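Local coordinates for CheC, inhibitor of MCP methylation / FliN fusion protein (Thermotoga maritima, PDB 4HYN), which acts in the flagellar rotor as FliY, a member of the CheC phosphatase family that probably dephosphorylates the chemotaxis response regulator CheY, at residues V59-E64 with P137-L142; L72-L77 with Q150-T155; D161-E166 with Q181-D186. All coordinates share one frame; numbering follows the deposited sequence.

Following the chain, strand 57-66 opens interaction 1 and the next strand, 71-78, opens interaction 2. These two strands are neighbours in the antiparallel sheet. The chain then runs through helices 79-89 and 103-128. It returns as strand 133-143, where P137-L142 pairs with V59-E64 and closes interaction 1. The following loop, Q150-T155, packs on L72-L77 and closes interaction 2. The two closures therefore cross. Interaction 3 comes later, in series with both, and closes the short hairpin of strands 161-171 and 177-184. V182 N probably hydrogen-bonds to V74 O, which joins strands 71-78 and 177-184; all three contacts reach the same sheet, with Q150-T155 packed on it as a loop.

Interaction 1 (V59-E64 with P137-L142); sequences VVVSVE and PKVEIL
V60 and E140 form a hydrogen-bonded antiparallel pair, and their side chains cross obliquely on one face of the sheet. V60 CG2 sits between the backbone N and the carbonyl carbon, because chi1 of -58° puts CG1 anti to the carbonyl carbon. CG2 meets E140 CG at 3.5 Å. E140 CG takes the same crowded position (chi1 60°), and the chain is extended beyond CG. V60 CG1 touches L142 CD2, also on this side.

The next hydrogen-bonded pair, S62 with K138, is more polar. S62 OG is tucked over its own backbone (chi1 53°) and binds two waters. One links it to K138 O, which also accepts a hydrogen bond from S62 N at 3.2 Å. The other links it to K138 NZ. The lysine chain, bent at chi2 and chi3, brings NZ to a long salt bridge of 3.8 Å with E140 OE2.

The opposite face is apolar. V61 CG1 is anti to its backbone N and lies alongside V139 CG1 at 3.8 Å. It also touches P137 CB at 3.8 Å. Beyond V61, M113 of helix 103-128 continues the packing.

V60 N donates to E140 O at 2.8 Å, nearly along the C=O axis. This is a regular antiparallel ladder. It adds the outermost strand 133-143 to a sheet backed by long helices, as in the CheC-like fold.

Interaction 2 (L72-L77 with Q150-T155); sequences LNVLVL and QFPPVT
No direct hydrogen bond joins these segments, although a strand and a loop lie close together along several residues. The loop Q150-T155 is draped over one face of the antiparallel sheet, and an inverse gamma turn centred on P153 shapes it. In that turn V154 N donates to P152 O at 2.8 Å. N73 and L75 point away from the loop, to the other face of the sheet, where helix 103-128 packs.

V74 stands in the middle of the contact. Its CG1 is anti to the backbone N (chi1 176°) and reaches tip to tip toward F151 CZ at 3.8 Å, obliquely to the ring. Its CG2 turns to the other part of the loop. There it meets V154 CG2 at 3.8 Å and also P152 CB. An alanine here would lose both methyls and would probably loosen the loop on the sheet, because F151, P152 and V154 all rest on them.

V76 also meets F151. Its CG2 comes to the ring edge, near the ring plane, 3.8 Å from CE2. V154 CG2 lies at the edge too. P152 CD lies over one face of the ring, offset toward the rim. V182 of strand 177-184 also touches F151 and V154, so the loop spans two neighbouring strands.

L72 completes the row. Its CG is anti to the backbone N (chi1 -168°), and chi2 of 64° turns CD2 to the prolines. CD2 meets P152 CB at 3.8 Å, the two side chains crossing at about a right angle. At this end a water accepts a hydrogen bond from L72 N at 3.1 Å and donates one to V154 O at 2.7 Å.

Interaction 3 (D161-E166 with Q181-D186); sequences DVAVVE and QVISAD
V165 lies alongside Q181, pointing the same way, and its CG2 touches the amide nitrogen NE2 at 3.9 Å. The glutamine chain is extended, with CG anti to the backbone N (chi1 160°). Its OE1 accepts a hydrogen bond from N73 ND2 of strand 71-78, which anchors the amide. In the backbone, V165 N donates to Q181 O at 2.7 Å, and Q181 N donates back to V165 O. I12 of helix 6-30 packs against V165 and also against I183.

The ladder of this antiparallel hairpin continues at A163 and I183. A163 N meets I183 O at 2.8 Å, nearly along the C=O axis. V162 CG2 sits close over the same oxygen, at 3.0 Å. That methyl also touches V182 CG2 at 3.7 Å, on the face that the loop residues F151 and V154 pack against.

Strand 177-184 then turns into helix 185-200. S184 is the N-cap, and its OG accepts a hydrogen bond from the backbone N of L187. A185 N, in the first turn, still donates to D161 O at 3.1 Å. That donor stands 42° out of the carbonyl plane, so the bond is not directed at a lone pair. A185 CB leans against D161 O, and a water donates to D161 O at 2.8 Å.

D161 turns its carboxylate away from A185, and OD2 comes close to E44 OE2 of strand 35-46. Two acids this close would probably raise the pKa of one, so a shared proton is possible, though K46, which also touches D161, may offset part of the charge.

Interaction 1 (V59-E64 with P137-L142)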
ATOM      1  N   VAL A  59      11.669   1.357   2.006  1.00 19.89           N
ATOM      2  CA  VAL A  59      10.834   2.164   2.881  1.00 18.30           C
ATOM      3  C   VAL A  59       9.483   1.502   3.092  1.00 18.71           C
ATOM      4  O   VAL A  59       8.818   1.123   2.132  1.00 19.23           O
ATOM      5  CB  VAL A  59      10.631   3.582   2.292  1.00 19.18           C
ATOM      6  CG1 VAL A  59       9.663   4.403   3.159  1.00 17.37           C
ATOM      7  CG2 VAL A  59      11.977   4.294   2.184  1.00 18.52           C
ATOM      8  N   VAL A  60       9.105   1.316   4.354  1.00 18.31           N
ATOM      9  CA  VAL A  60       7.822   0.711   4.672  1.00 18.61           C
ATOM     10  C   VAL A  60       6.959   1.750   5.357  1.00 20.50           C
ATOM     11  O   VAL A  60       7.384   2.397   6.320  1.00 21.59           O
ATOM     12  CB  VAL A  60       7.954  -0.559   5.557  1.00 18.44           C
ATOM     13  CG1 VAL A  60       8.824  -1.593   4.862  1.00 17.91           C
ATOM     14  CG2 VAL A  60       8.523  -0.220   6.913  1.00 19.95           C
ATOM     15  N   VAL A  61       5.780   1.976   4.790  1.00 21.22           N
ATOM     16  CA  VAL A  61       4.842   2.947   5.328  1.00 21.79           C
ATOM     17  C   VAL A  61       3.656   2.148   5.834  1.00 22.39           C
ATOM     18  O   VAL A  61       3.007   1.439   5.066  1.00 25.26           O
ATOM     19  CB  VAL A  61       4.353   3.943   4.244  1.00 22.93           C
ATOM     20  CG1 VAL A  61       3.631   5.105   4.901  1.00 23.92           C
ATOM     21  CG2 VAL A  61       5.517   4.446   3.405  1.00 22.65           C
ATOM     22  N   SER A  62       3.395   2.233   7.132  1.00 21.24           N
ATOM     23  CA  SER A  62       2.291   1.490   7.708  1.00 21.43           C
ATOM     24  C   SER A  62       1.248   2.376   8.363  1.00 20.86           C
ATOM     25  O   SER A  62       1.552   3.447   8.898  1.00 22.16           O
ATOM     26  CB  SER A  62       2.801   0.430   8.696  1.00 21.73           C
ATOM     27  OG  SER A  62       3.659   0.996   9.667  1.00 23.45           O
ATOM     28  N   VAL A  63       0.018   1.893   8.334  1.00 18.54           N
ATOM     29  CA  VAL A  63      -1.107   2.597   8.901  1.00 19.23           C
ATOM     30  C   VAL A  63      -1.959   1.585   9.686  1.00 20.50           C
ATOM     31  O   VAL A  63      -2.091   0.418   9.301  1.00 19.47           O
ATOM     32  CB  VAL A  63      -1.894   3.307   7.759  1.00 20.17           C
ATOM     33  CG1 VAL A  63      -3.222   2.627   7.472  1.00 17.92           C
ATOM     34  CG2 VAL A  63      -2.044   4.783   8.062  1.00 20.08           C
ATOM     35  N   GLU A  64      -2.468   2.015  10.832  1.00 22.22           N
ATOM     36  CA  GLU A  64      -3.283   1.148  11.668  1.00 24.40           C
ATOM     37  C   GLU A  64      -4.763   1.446  11.453  1.00 25.10           C
ATOM     38  O   GLU A  64      -5.188   2.600  11.526  1.00 24.13           O
ATOM     39  CB  GLU A  64      -2.917   1.355  13.134  1.00 26.51           C
ATOM     40  CG  GLU A  64      -3.450   0.301  14.075  1.00 30.86           C
ATOM     41  CD  GLU A  64      -2.670  -0.991  13.999  1.00 34.25           C
ATOM     42  OE1 GLU A  64      -3.305  -2.068  13.893  1.00 33.59           O
ATOM     43  OE2 GLU A  64      -1.419  -0.920  14.057  1.00 35.74           O
ATOM     44  N   PRO A 137       0.255   7.805   9.046  1.00 25.70           N
ATOM     45  CA  PRO A 137       1.250   6.903   8.460  1.00 27.08           C
ATOM     46  C   PRO A 137       2.671   7.036   8.995  1.00 27.91           C
ATOM     47  O   PRO A 137       3.266   8.111   8.947  1.00 28.75           O
ATOM     48  CB  PRO A 137       1.164   7.218   6.958  1.00 27.00           C
ATOM     49  CG  PRO A 137       0.651   8.617   6.913  1.00 27.87           C
ATOM     50  CD  PRO A 137      -0.396   8.612   7.999  1.00 27.33           C
ATOM     51  N   LYS A 138       3.190   5.931   9.525  1.00 28.86           N
ATOM     52  CA  LYS A 138       4.547   5.876  10.066  1.00 29.46           C
ATOM     53  C   LYS A 138       5.512   5.420   8.969  1.00 28.44           C
ATOM     54  O   LYS A 138       5.380   4.317   8.430  1.00 27.06           O
ATOM     55  CB  LYS A 138       4.622   4.896  11.241  1.00 30.50           C
ATOM     56  CG  LYS A 138       5.986   4.878  11.930  1.00 35.42           C
ATOM     57  CD  LYS A 138       6.474   3.463  12.257  1.00 35.60           C
ATOM     58  CE  LYS A 138       5.591   2.773  13.277  1.00 37.87           C
ATOM     59  NZ  LYS A 138       6.083   1.402  13.596  1.00 39.65           N
ATOM     60  N   VAL A 139       6.461   6.283   8.619  1.00 28.31           N
ATOM     61  CA  VAL A 139       7.437   5.955   7.588  1.00 27.72           C
ATOM     62  C   VAL A 139       8.773   5.561   8.198  1.00 28.37           C
ATOM     63  O   VAL A 139       9.295   6.231   9.087  1.00 30.79           O
ATOM     64  CB  VAL A 139       7.646   7.115   6.582  1.00 26.71           C
ATOM     65  CG1 VAL A 139       6.307   7.565   6.009  1.00 25.74           C
ATOM     66  CG2 VAL A 139       8.371   8.282   7.240  1.00 30.05           C
ATOM     67  N   GLU A 140       9.296   4.431   7.760  1.00 27.83           N
ATOM     68  CA  GLU A 140      10.573   3.982   8.258  1.00 28.27           C
ATOM     69  C   GLU A 140      11.311   3.184   7.203  1.00 26.90           C
ATOM     70  O   GLU A 140      10.719   2.653   6.265  1.00 26.48           O
ATOM     71  CB  GLU A 140      10.411   3.190   9.561  1.00 31.61           C
ATOM     72  CG  GLU A 140       9.561   1.936   9.462  1.00 38.08           C
ATOM     73  CD  GLU A 140       9.150   1.385  10.823  1.00 41.35           C
ATOM     74  OE1 GLU A 140       9.513   1.999  11.854  1.00 43.23           O
ATOM     75  OE2 GLU A 140       8.451   0.343  10.861  1.00 43.20           O
ATOM     76  N   ILE A 141      12.628   3.193   7.318  1.00 26.12           N
ATOM     77  CA  ILE A 141      13.476   2.478   6.395  1.00 26.29           C
ATOM     78  C   ILE A 141      13.841   1.129   7.021  1.00 24.27           C
ATOM     79  O   ILE A 141      14.220   1.047   8.190  1.00 23.05           O
ATOM     80  CB  ILE A 141      14.718   3.327   6.041  1.00 27.89           C
ATOM     81  CG1 ILE A 141      15.388   2.789   4.788  1.00 29.73           C
ATOM     82  CG2 ILE A 141      15.708   3.356   7.193  1.00 29.80           C
ATOM     83  CD1 ILE A 141      16.382   3.760   4.226  1.00 34.22           C
ATOM     84  N   LEU A 142      13.620   0.066   6.263  1.00 23.21           N
ATOM     85  CA  LEU A 142      13.902  -1.280   6.727  1.00 23.46           C
ATOM     86  C   LEU A 142      14.895  -1.960   5.774  1.00 23.60           C
ATOM     87  O   LEU A 142      14.703  -1.957   4.556  1.00 23.24           O
ATOM     88  CB  LEU A 142      12.585  -2.061   6.820  1.00 24.12           C
ATOM     89  CG  LEU A 142      12.507  -3.461   7.442  1.00 26.05           C
ATOM     90  CD1 LEU A 142      13.045  -3.455   8.864  1.00 27.22           C
ATOM     91  CD2 LEU A 142      11.057  -3.920   7.447  1.00 24.85           C
TER
HETATM   92  O   HOH W   1       6.430   1.596   9.061  1.00 16.74           O
HETATM   93  O   HOH W   2       4.930  -0.964  11.856  1.00 28.04           O

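Interaction 2 (L72-L77 with Q150-T155)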
ATOM      1  N   LEU A  72      -3.071  -3.991  10.652  1.00 18.02           N
ATOM      2  CA  LEU A  72      -1.953  -3.257  10.103  1.00 17.61           C
ATOM      3  C   LEU A  72      -1.976  -3.305   8.576  1.00 16.94           C
ATOM      4  O   LEU A  72      -2.232  -4.344   7.979  1.00 17.24           O
ATOM      5  CB  LEU A  72      -0.650  -3.838  10.647  1.00 15.35           C
ATOM      6  CG  LEU A  72       0.621  -3.034  10.422  1.00 15.19           C
ATOM      7  CD1 LEU A  72       0.549  -1.698  11.159  1.00 11.74           C
ATOM      8  CD2 LEU A  72       1.792  -3.857  10.907  1.00 16.77           C
ATOM      9  N   ASN A  73      -1.737  -2.154   7.963  1.00 18.14           N
ATOM     10  CA  ASN A  73      -1.724  -2.006   6.514  1.00 18.83           C
ATOM     11  C   ASN A  73      -0.331  -1.461   6.193  1.00 17.71           C
ATOM     12  O   ASN A  73       0.027  -0.355   6.602  1.00 16.51           O
ATOM     13  CB  ASN A  73      -2.832  -1.026   6.095  1.00 21.43           C
ATOM     14  CG  ASN A  73      -2.939  -0.837   4.579  1.00 24.78           C
ATOM     15  OD1 ASN A  73      -3.755  -0.041   4.109  1.00 27.79           O
ATOM     16  ND2 ASN A  73      -2.126  -1.556   3.816  1.00 24.58           N
ATOM     17  N   VAL A  74       0.443  -2.251   5.456  1.00 15.58           N
ATOM     18  CA  VAL A  74       1.810  -1.894   5.118  1.00 14.08           C
ATOM     19  C   VAL A  74       2.077  -1.675   3.639  1.00 14.85           C
ATOM     20  O   VAL A  74       1.651  -2.465   2.800  1.00 14.83           O
ATOM     21  CB  VAL A  74       2.786  -2.990   5.628  1.00 12.40           C
ATOM     22  CG1 VAL A  74       4.221  -2.688   5.201  1.00 12.63           C
ATOM     23  CG2 VAL A  74       2.693  -3.107   7.140  1.00  9.54           C
ATOM     24  N   LEU A  75       2.792  -0.592   3.339  1.00 14.32           N
ATOM     25  CA  LEU A  75       3.188  -0.260   1.975  1.00 15.13           C
ATOM     26  C   LEU A  75       4.706  -0.375   1.903  1.00 15.55           C
ATOM     27  O   LEU A  75       5.416   0.143   2.771  1.00 13.73           O
ATOM     28  CB  LEU A  75       2.774   1.164   1.603  1.00 16.48           C
ATOM     29  CG  LEU A  75       1.307   1.465   1.302  1.00 15.70           C
ATOM     30  CD1 LEU A  75       1.208   2.875   0.735  1.00 15.79           C
ATOM     31  CD2 LEU A  75       0.767   0.457   0.296  1.00 15.82           C
ATOM     32  N   VAL A  76       5.197  -1.067   0.883  1.00 15.22           N
ATOM     33  CA  VAL A  76       6.631  -1.259   0.703  1.00 14.98           C
ATOM     34  C   VAL A  76       7.084  -0.594  -0.590  1.00 16.42           C
ATOM     35  O   VAL A  76       6.710  -1.015  -1.687  1.00 17.16           O
ATOM     36  CB  VAL A  76       7.007  -2.772   0.687  1.00 14.37           C
ATOM     37  CG1 VAL A  76       8.523  -2.949   0.566  1.00 11.94           C
ATOM     38  CG2 VAL A  76       6.499  -3.448   1.950  1.00 13.40           C
ATOM     39  N   LEU A  77       7.894   0.448  -0.442  1.00 17.73           N
ATOM     40  CA  LEU A  77       8.410   1.211  -1.572  1.00 19.53           C
ATOM     41  C   LEU A  77       9.939   1.157  -1.605  1.00 20.91           C
ATOM     42  O   LEU A  77      10.600   1.270  -0.565  1.00 19.94           O
ATOM     43  CB  LEU A  77       7.958   2.677  -1.467  1.00 19.44           C
ATOM     44  CG  LEU A  77       6.474   3.060  -1.545  1.00 20.99           C
ATOM     45  CD1 LEU A  77       5.717   2.524  -0.354  1.00 22.16           C
ATOM     46  CD2 LEU A  77       6.342   4.578  -1.581  1.00 21.91           C
ATOM     47  N   GLN A 150      12.846  -7.591  10.992  1.00 22.86           N
ATOM     48  CA  GLN A 150      11.612  -8.336  10.815  1.00 25.27           C
ATOM     49  C   GLN A 150      10.558  -7.473  10.121  1.00 23.13           C
ATOM     50  O   GLN A 150      10.459  -6.268  10.371  1.00 24.09           O
ATOM     51  CB  GLN A 150      11.094  -8.831  12.174  1.00 28.07           C
ATOM     52  CG  GLN A 150      12.053  -9.789  12.889  1.00 37.51           C
ATOM     53  CD  GLN A 150      11.641 -10.098  14.327  1.00 43.84           C
ATOM     54  OE1 GLN A 150      12.479 -10.460  15.163  1.00 45.38           O
ATOM     55  NE2 GLN A 150      10.347  -9.954  14.622  1.00 47.70           N
ATOM     56  N   PHE A 151       9.801  -8.076   9.216  1.00 18.58           N
ATOM     57  CA  PHE A 151       8.743  -7.344   8.539  1.00 19.13           C
ATOM     58  C   PHE A 151       7.683  -6.978   9.607  1.00 18.71           C
ATOM     59  O   PHE A 151       7.468  -7.740  10.564  1.00 17.26           O
ATOM     60  CB  PHE A 151       8.128  -8.232   7.447  1.00 17.29           C
ATOM     61  CG  PHE A 151       7.311  -7.480   6.444  1.00 16.63           C
ATOM     62  CD1 PHE A 151       5.947  -7.289   6.636  1.00 17.57           C
ATOM     63  CD2 PHE A 151       7.905  -6.948   5.307  1.00 17.00           C
ATOM     64  CE1 PHE A 151       5.188  -6.575   5.709  1.00 14.79           C
ATOM     65  CE2 PHE A 151       7.158  -6.237   4.382  1.00 16.49           C
ATOM     66  CZ  PHE A 151       5.795  -6.052   4.585  1.00 14.89           C
ATOM     67  N   PRO A 152       7.065  -5.779   9.502  1.00 18.58           N
ATOM     68  CA  PRO A 152       6.043  -5.364  10.476  1.00 17.25           C
ATOM     69  C   PRO A 152       5.011  -6.484  10.708  1.00 18.29           C
ATOM     70  O   PRO A 152       4.634  -7.203   9.777  1.00 19.29           O
ATOM     71  CB  PRO A 152       5.428  -4.145   9.806  1.00 16.52           C
ATOM     72  CG  PRO A 152       6.605  -3.515   9.148  1.00 15.30           C
ATOM     73  CD  PRO A 152       7.294  -4.710   8.507  1.00 18.73           C
ATOM     74  N   PRO A 153       4.542  -6.643  11.957  1.00 16.39           N
ATOM     75  CA  PRO A 153       3.565  -7.690  12.291  1.00 15.44           C
ATOM     76  C   PRO A 153       2.137  -7.543  11.727  1.00 15.29           C
ATOM     77  O   PRO A 153       1.175  -7.284  12.459  1.00 15.88           O
ATOM     78  CB  PRO A 153       3.592  -7.696  13.819  1.00 14.36           C
ATOM     79  CG  PRO A 153       3.764  -6.210  14.138  1.00 16.12           C
ATOM     80  CD  PRO A 153       4.813  -5.766  13.114  1.00 16.12           C
ATOM     81  N   VAL A 154       2.007  -7.732  10.422  1.00 14.49           N
ATOM     82  CA  VAL A 154       0.705  -7.670   9.765  1.00 15.65           C
ATOM     83  C   VAL A 154      -0.168  -8.786  10.366  1.00 16.62           C
ATOM     84  O   VAL A 154      -1.378  -8.653  10.521  1.00 17.11           O
ATOM     85  CB  VAL A 154       0.874  -7.868   8.250  1.00 15.24           C
ATOM     86  CG1 VAL A 154      -0.471  -7.849   7.556  1.00 14.49           C
ATOM     87  CG2 VAL A 154       1.775  -6.770   7.693  1.00 13.80           C
ATOM     88  N   THR A 155       0.496  -9.866  10.749  1.00 17.43           N
ATOM     89  CA  THR A 155      -0.117 -11.021  11.379  1.00 18.81           C
ATOM     90  C   THR A 155       0.722 -11.246  12.646  1.00 19.37           C
ATOM     91  O   THR A 155       1.843 -10.735  12.741  1.00 20.71           O
ATOM     92  CB  THR A 155      -0.027 -12.242  10.437  1.00 20.90           C
ATOM     93  OG1 THR A 155      -1.263 -12.401   9.731  1.00 23.26           O
ATOM     94  CG2 THR A 155       0.291 -13.502  11.196  1.00 23.52           C
TER
HETATM   95  O   HOH W   3      -3.228  -6.939  11.549  1.00 23.12           O

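Interaction 3 (D161-E166 with Q181-D186)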
ATOM      1  N   ASP A 161      -1.733 -16.464   7.290  1.00 17.86           N
ATOM      2  CA  ASP A 161      -1.578 -15.850   5.982  1.00 15.93           C
ATOM      3  C   ASP A 161      -1.776 -14.353   5.828  1.00 13.34           C
ATOM      4  O   ASP A 161      -2.395 -13.668   6.656  1.00 12.02           O
ATOM      5  CB  ASP A 161      -2.357 -16.631   4.920  1.00 18.31           C
ATOM      6  CG  ASP A 161      -1.708 -17.985   4.593  1.00 20.16           C
ATOM      7  OD1 ASP A 161      -0.815 -18.434   5.344  1.00 19.51           O
ATOM      8  OD2 ASP A 161      -2.089 -18.605   3.581  1.00 21.61           O
ATOM      9  N   VAL A 162      -1.242 -13.872   4.717  1.00 10.33           N
ATOM     10  CA  VAL A 162      -1.258 -12.481   4.366  1.00  9.45           C
ATOM     11  C   VAL A 162      -1.465 -12.360   2.855  1.00 10.26           C
ATOM     12  O   VAL A 162      -1.333 -13.344   2.113  1.00 10.16           O
ATOM     13  CB  VAL A 162       0.106 -11.876   4.771  1.00 12.36           C
ATOM     14  CG1 VAL A 162       1.051 -11.807   3.584  1.00 12.52           C
ATOM     15  CG2 VAL A 162      -0.064 -10.549   5.451  1.00 14.14           C
ATOM     16  N   ALA A 163      -1.837 -11.164   2.407  1.00  9.11           N
ATOM     17  CA  ALA A 163      -2.015 -10.901   0.987  1.00  7.23           C
ATOM     18  C   ALA A 163      -1.015  -9.828   0.585  1.00  8.99           C
ATOM     19  O   ALA A 163      -0.909  -8.779   1.240  1.00  7.91           O
ATOM     20  CB  ALA A 163      -3.423 -10.436   0.694  1.00  8.12           C
ATOM     21  N   VAL A 164      -0.232 -10.129  -0.448  1.00  8.85           N
ATOM     22  CA  VAL A 164       0.752  -9.192  -0.961  1.00  9.52           C
ATOM     23  C   VAL A 164       0.188  -8.685  -2.277  1.00 11.46           C
ATOM     24  O   VAL A 164       0.035  -9.437  -3.239  1.00 12.73           O
ATOM     25  CB  VAL A 164       2.144  -9.853  -1.149  1.00 10.53           C
ATOM     26  CG1 VAL A 164       3.126  -8.866  -1.768  1.00  8.12           C
ATOM     27  CG2 VAL A 164       2.689 -10.333   0.203  1.00  7.06           C
ATOM     28  N   VAL A 165      -0.194  -7.414  -2.281  1.00 12.98           N
ATOM     29  CA  VAL A 165      -0.776  -6.781  -3.455  1.00 13.66           C
ATOM     30  C   VAL A 165       0.217  -5.908  -4.214  1.00 14.73           C
ATOM     31  O   VAL A 165       0.885  -5.050  -3.627  1.00 14.03           O
ATOM     32  CB  VAL A 165      -1.990  -5.917  -3.056  1.00 14.86           C
ATOM     33  CG1 VAL A 165      -2.751  -5.479  -4.297  1.00 12.97           C
ATOM     34  CG2 VAL A 165      -2.899  -6.686  -2.074  1.00 12.14           C
ATOM     35  N   GLU A 166       0.304  -6.127  -5.525  1.00 17.26           N
ATOM     36  CA  GLU A 166       1.200  -5.354  -6.374  1.00 18.83           C
ATOM     37  C   GLU A 166       0.472  -4.223  -7.095  1.00 20.01           C
ATOM     38  O   GLU A 166      -0.571  -4.437  -7.715  1.00 19.69           O
ATOM     39  CB  GLU A 166       1.875  -6.250  -7.406  1.00 21.06           C
ATOM     40  CG  GLU A 166       2.830  -5.495  -8.336  1.00 24.82           C
ATOM     41  CD  GLU A 166       3.338  -6.330  -9.505  1.00 28.06           C
ATOM     42  OE1 GLU A 166       3.710  -5.721 -10.529  1.00 29.43           O
ATOM     43  OE2 GLU A 166       3.376  -7.579  -9.410  1.00 30.54           O
ATOM     44  N   GLN A 181       1.721  -3.731  -1.182  1.00 12.83           N
ATOM     45  CA  GLN A 181       0.907  -3.586  -0.001  1.00 13.41           C
ATOM     46  C   GLN A 181       0.727  -4.984   0.574  1.00 11.22           C
ATOM     47  O   GLN A 181       0.623  -5.959  -0.172  1.00  9.87           O
ATOM     48  CB  GLN A 181      -0.464  -2.995  -0.358  1.00 16.16           C
ATOM     49  CG  GLN A 181      -1.533  -3.251   0.699  1.00 18.18           C
ATOM     50  CD  GLN A 181      -2.857  -2.594   0.374  1.00 21.90           C
ATOM     51  OE1 GLN A 181      -3.179  -1.534   0.906  1.00 25.51           O
ATOM     52  NE2 GLN A 181      -3.645  -3.232  -0.483  1.00 23.46           N
ATOM     53  N   VAL A 182       0.792  -5.088   1.896  1.00  9.46           N
ATOM     54  CA  VAL A 182       0.583  -6.362   2.545  1.00  9.18           C
ATOM     55  C   VAL A 182      -0.372  -6.189   3.729  1.00 10.45           C
ATOM     56  O   VAL A 182      -0.205  -5.300   4.568  1.00 10.32           O
ATOM     57  CB  VAL A 182       1.925  -7.121   2.864  1.00  8.88           C
ATOM     58  CG1 VAL A 182       3.124  -6.255   2.577  1.00  7.22           C
ATOM     59  CG2 VAL A 182       1.944  -7.683   4.282  1.00  7.77           C
ATOM     60  N   ILE A 183      -1.487  -6.909   3.645  1.00 10.88           N
ATOM     61  CA  ILE A 183      -2.528  -6.896   4.671  1.00 13.38           C
ATOM     62  C   ILE A 183      -2.797  -8.332   5.070  1.00 14.03           C
ATOM     63  O   ILE A 183      -2.559  -9.249   4.276  1.00 15.36           O
ATOM     64  CB  ILE A 183      -3.851  -6.271   4.169  1.00 13.93           C
ATOM     65  CG1 ILE A 183      -4.101  -6.639   2.700  1.00 15.88           C
ATOM     66  CG2 ILE A 183      -3.843  -4.770   4.402  1.00 16.22           C
ATOM     67  CD1 ILE A 183      -5.455  -6.172   2.148  1.00 17.08           C
ATOM     68  N   SER A 184      -3.287  -8.534   6.292  1.00 13.47           N
ATOM     69  CA  SER A 184      -3.561  -9.888   6.761  1.00 14.01           C
ATOM     70  C   SER A 184      -4.757 -10.518   6.036  1.00 13.94           C
ATOM     71  O   SER A 184      -5.655  -9.819   5.551  1.00 13.50           O
ATOM     72  CB  SER A 184      -3.783  -9.906   8.278  1.00 11.08           C
ATOM     73  OG  SER A 184      -5.131  -9.625   8.612  1.00 12.28           O
ATOM     74  N   ALA A 185      -4.744 -11.839   5.933  1.00 13.81           N
ATOM     75  CA  ALA A 185      -5.844 -12.539   5.294  1.00 14.14           C
ATOM     76  C   ALA A 185      -7.081 -12.358   6.190  1.00 15.96           C
ATOM     77  O   ALA A 185      -8.225 -12.432   5.726  1.00 15.86           O
ATOM     78  CB  ALA A 185      -5.501 -13.998   5.127  1.00 11.94           C
ATOM     79  N   ASP A 186      -6.836 -12.107   7.475  1.00 16.91           N
ATOM     80  CA  ASP A 186      -7.908 -11.877   8.443  1.00 20.32           C
ATOM     81  C   ASP A 186      -8.699 -10.639   8.041  1.00 18.90           C
ATOM     82  O   ASP A 186      -9.926 -10.644   8.067  1.00 17.75           O
ATOM     83  CB  ASP A 186      -7.324 -11.638   9.829  1.00 25.71           C
ATOM     84  CG  ASP A 186      -7.530 -12.801  10.757  1.00 31.67           C
ATOM     85  OD1 ASP A 186      -8.039 -12.556  11.873  1.00 38.56           O
ATOM     86  OD2 ASP A 186      -7.176 -13.946  10.389  1.00 34.34           O
TER
HETATM   87  O   HOH W   4      -4.151 -13.636   8.824  1.00 12.53           O